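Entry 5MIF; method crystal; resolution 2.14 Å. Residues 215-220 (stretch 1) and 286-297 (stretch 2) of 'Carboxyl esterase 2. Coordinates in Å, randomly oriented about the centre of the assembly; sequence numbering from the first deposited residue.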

# COMPACT_ATOMS: atom_id res chain seq x y z
N VAL A 215 -10.32 6.42 -6.15
CA VAL A 215 -8.89 6.14 -6.12
C VAL A 215 -8.13 7.14 -7.01
O VAL A 215 -8.45 7.31 -8.19
CB VAL A 215 -8.57 4.71 -6.56
CG1 VAL A 215 -7.08 4.53 -6.54
CG2 VAL A 215 -9.22 3.67 -5.62
N LEU A 216 -7.16 7.83 -6.43
CA LEU A 216 -6.30 8.76 -7.16
C LEU A 216 -4.88 8.19 -7.18
O LEU A 216 -4.29 7.94 -6.13
CB LEU A 216 -6.33 10.17 -6.54
CG LEU A 216 -7.71 10.83 -6.34
CD1 LEU A 216 -7.60 12.15 -5.62
CD2 LEU A 216 -8.44 11.04 -7.67
N ILE A 217 -4.36 7.94 -8.38
CA ILE A 217 -3.03 7.37 -8.55
C ILE A 217 -2.07 8.47 -9.02
O ILE A 217 -2.26 9.00 -10.11
CB ILE A 217 -3.07 6.20 -9.58
CG1 ILE A 217 -4.23 5.25 -9.29
CG2 ILE A 217 -1.76 5.44 -9.63
CD1 ILE A 217 -4.45 4.22 -10.40
N TYR A 218 -1.05 8.80 -8.21
CA TYR A 218 -0.13 9.93 -8.44
C TYR A 218 -0.83 11.09 -9.14
O TYR A 218 -0.44 11.48 -10.25
CB TYR A 218 1.15 9.52 -9.21
CG TYR A 218 1.00 8.40 -10.23
CD1 TYR A 218 0.38 8.62 -11.46
CD2 TYR A 218 1.51 7.13 -9.96
CE1 TYR A 218 0.25 7.60 -12.38
CE2 TYR A 218 1.40 6.11 -10.88
CZ TYR A 218 0.77 6.34 -12.08
OH TYR A 218 0.65 5.31 -12.97
N PRO A 219 -1.89 11.62 -8.52
CA PRO A 219 -2.73 12.60 -9.21
C PRO A 219 -2.05 13.95 -9.31
O PRO A 219 -1.22 14.29 -8.46
CB PRO A 219 -3.95 12.70 -8.30
CG PRO A 219 -3.39 12.46 -6.94
CD PRO A 219 -2.29 11.44 -7.12
N ALA A 220 -2.37 14.68 -10.37
CA ALA A 220 -2.10 16.12 -10.42
C ALA A 220 -3.25 16.79 -9.69
O ALA A 220 -4.41 16.55 -10.00
CB ALA A 220 -2.00 16.61 -11.87
N VAL A 286 9.69 8.31 -6.40
CA VAL A 286 10.58 9.11 -7.25
C VAL A 286 9.75 9.75 -8.37
O VAL A 286 9.54 9.17 -9.43
CB VAL A 286 11.73 8.24 -7.79
CG1 VAL A 286 12.65 9.05 -8.68
CG2 VAL A 286 12.50 7.63 -6.63
N ASP A 287 9.26 10.95 -8.08
CA ASP A 287 8.22 11.58 -8.87
C ASP A 287 8.09 13.04 -8.48
O ASP A 287 7.80 13.35 -7.32
CB ASP A 287 6.88 10.87 -8.65
CG ASP A 287 5.76 11.39 -9.55
OD1 ASP A 287 5.90 12.46 -10.18
OD2 ASP A 287 4.69 10.74 -9.61
N PRO A 288 8.28 13.96 -9.45
CA PRO A 288 8.10 15.39 -9.20
C PRO A 288 6.72 15.72 -8.64
O PRO A 288 6.58 16.65 -7.85
CB PRO A 288 8.24 16.01 -10.59
CG PRO A 288 8.82 15.00 -11.44
CD PRO A 288 8.56 13.66 -10.86
N ILE A 289 5.71 14.95 -9.05
CA ILE A 289 4.33 15.29 -8.70
C ILE A 289 3.90 14.62 -7.37
O ILE A 289 2.77 14.79 -6.92
CB ILE A 289 3.36 14.91 -9.86
CG1 ILE A 289 2.21 15.89 -9.96
CG2 ILE A 289 2.85 13.50 -9.74
CD1 ILE A 289 2.65 17.23 -10.48
N ARG A 290 4.82 13.89 -6.74
CA ARG A 290 4.50 13.15 -5.51
C ARG A 290 3.91 14.04 -4.41
O ARG A 290 2.93 13.66 -3.77
CB ARG A 290 5.76 12.45 -4.98
CG ARG A 290 5.51 11.56 -3.76
CD ARG A 290 6.82 11.10 -3.14
NE ARG A 290 7.38 12.16 -2.31
CZ ARG A 290 8.67 12.26 -1.98
NH1 ARG A 290 9.55 11.37 -2.42
NH2 ARG A 290 9.08 13.26 -1.21
N GLN A 291 4.49 15.21 -4.18
CA GLN A 291 4.04 16.10 -3.10
C GLN A 291 2.55 16.50 -3.21
O GLN A 291 1.86 16.67 -2.19
CB GLN A 291 4.91 17.36 -3.05
CG GLN A 291 4.64 18.25 -1.84
CD GLN A 291 5.20 17.68 -0.55
OE1 GLN A 291 6.30 17.13 -0.53
NE2 GLN A 291 4.43 17.78 0.54
N GLN A 292 2.07 16.66 -4.44
CA GLN A 292 0.70 17.09 -4.66
C GLN A 292 -0.32 16.10 -4.11
O GLN A 292 -1.27 16.49 -3.43
CB GLN A 292 0.45 17.32 -6.16
CG GLN A 292 1.13 18.56 -6.67
CD GLN A 292 0.77 18.88 -8.11
OE1 GLN A 292 -0.24 18.41 -8.64
NE2 GLN A 292 1.64 19.65 -8.77
N GLY A 293 -0.13 14.82 -4.43
CA GLY A 293 -1.02 13.78 -3.94
C GLY A 293 -1.03 13.69 -2.42
O GLY A 293 -2.09 13.64 -1.81
N GLU A 294 0.17 13.71 -1.82
CA GLU A 294 0.30 13.58 -0.37
C GLU A 294 -0.32 14.77 0.36
O GLU A 294 -1.06 14.59 1.32
CB GLU A 294 1.78 13.40 0.01
CG GLU A 294 2.39 12.09 -0.51
CD GLU A 294 3.80 11.78 -0.00
OE1 GLU A 294 4.52 12.69 0.46
OE2 GLU A 294 4.19 10.59 -0.05
N ASP A 295 -0.04 15.98 -0.13
CA ASP A 295 -0.64 17.18 0.46
C ASP A 295 -2.16 17.16 0.32
O ASP A 295 -2.88 17.54 1.25
CB ASP A 295 -0.07 18.45 -0.19
CG ASP A 295 1.36 18.72 0.24
OD1 ASP A 295 1.80 18.16 1.27
OD2 ASP A 295 2.05 19.50 -0.45
N PHE A 296 -2.65 16.73 -0.84
CA PHE A 296 -4.09 16.65 -1.06
C PHE A 296 -4.72 15.66 -0.06
O PHE A 296 -5.76 15.94 0.54
CB PHE A 296 -4.41 16.26 -2.51
CG PHE A 296 -5.86 16.36 -2.88
CD1 PHE A 296 -6.54 17.56 -2.77
CD2 PHE A 296 -6.55 15.25 -3.36
CE1 PHE A 296 -7.89 17.65 -3.13
CE2 PHE A 296 -7.88 15.33 -3.72
CZ PHE A 296 -8.56 16.53 -3.60
N GLY A 297 -4.08 14.51 0.11
CA GLY A 297 -4.57 13.52 1.06
C GLY A 297 -4.59 14.02 2.50
O GLY A 297 -5.59 13.85 3.20
O HOH W 1 0.62 12.88 -6.77

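Stretch 1 is the end of a strand, Val 215 to Ile 217, running out into a loop at Tyr 218. Stretch 2 enters its helix through a type I turn from Asp 287 to Arg 290, closed by Arg 290 N to Asp 287 O at 3.1 Å. Asp 287 also caps this entry: its OD1 accepts from Ile 289 N at 2.7 Å, using a side chain to satisfy an amide in the turn that leads into the helix. The helix then runs on through Gly 297. The nearest CA pair is Pro 219 CA and Gly 293 CA, 5.7 Å apart.

No direct hydrogen bond joins the stretches. A water does part of that work, donating to Pro 219 O and to Ile 289 O, each 2.9 Å from its oxygen, and accepting a weak bond from Gly 293 N at 3.1 Å. It thus ties a loop carbonyl to the turn before the helix and to the helix's first turn.

Gly 293 sets the spacing. Pro 219 CG rests 4.0 Å from Gly 293 CA, and a CB on this residue would point toward the loop and sit only 3.2 Å from Pro 219 CD, a tight fit. The bare backbone leaves room for the ring of Pro 219, a buried residue with the largest area covered by the opposing stretch. Proline suits the loop side as a compact apolar surface with no amide hydrogen to satisfy.

Around this central pair the side chains pack without polar pairing. Ile 289, pointing toward the loop, brings CG2 to 3.9 Å from Tyr 218 O and to 4.4 Å from Tyr 218 CB, while its CG1 lies 4.1 Å from Pro 219 O and 4.3 Å from Ala 220 CA; its branched side chain therefore meets three consecutive loop residues. Tyr 218 contributes mainly the base of its side chain; its end leads away, and its hydroxyl is bonded elsewhere in the structure. Farther along the helix, Phe 296 is t at chi1 and presents its ring edge to Leu 216, with CE2 3.7 Å from Leu 216 CD1. Both side chains point toward the opposing stretch.

Ala 220 is partly exposed, and Gln 292 OE1 approaches Ala 220 CA to 3.4 Å; Ala 220 CB lies farther off, 4.1 Å from Gln 292 OE1. The rule is economical: apolar packing around a glycine gap, with one water serving the backbone, in a contact burying 297 Å².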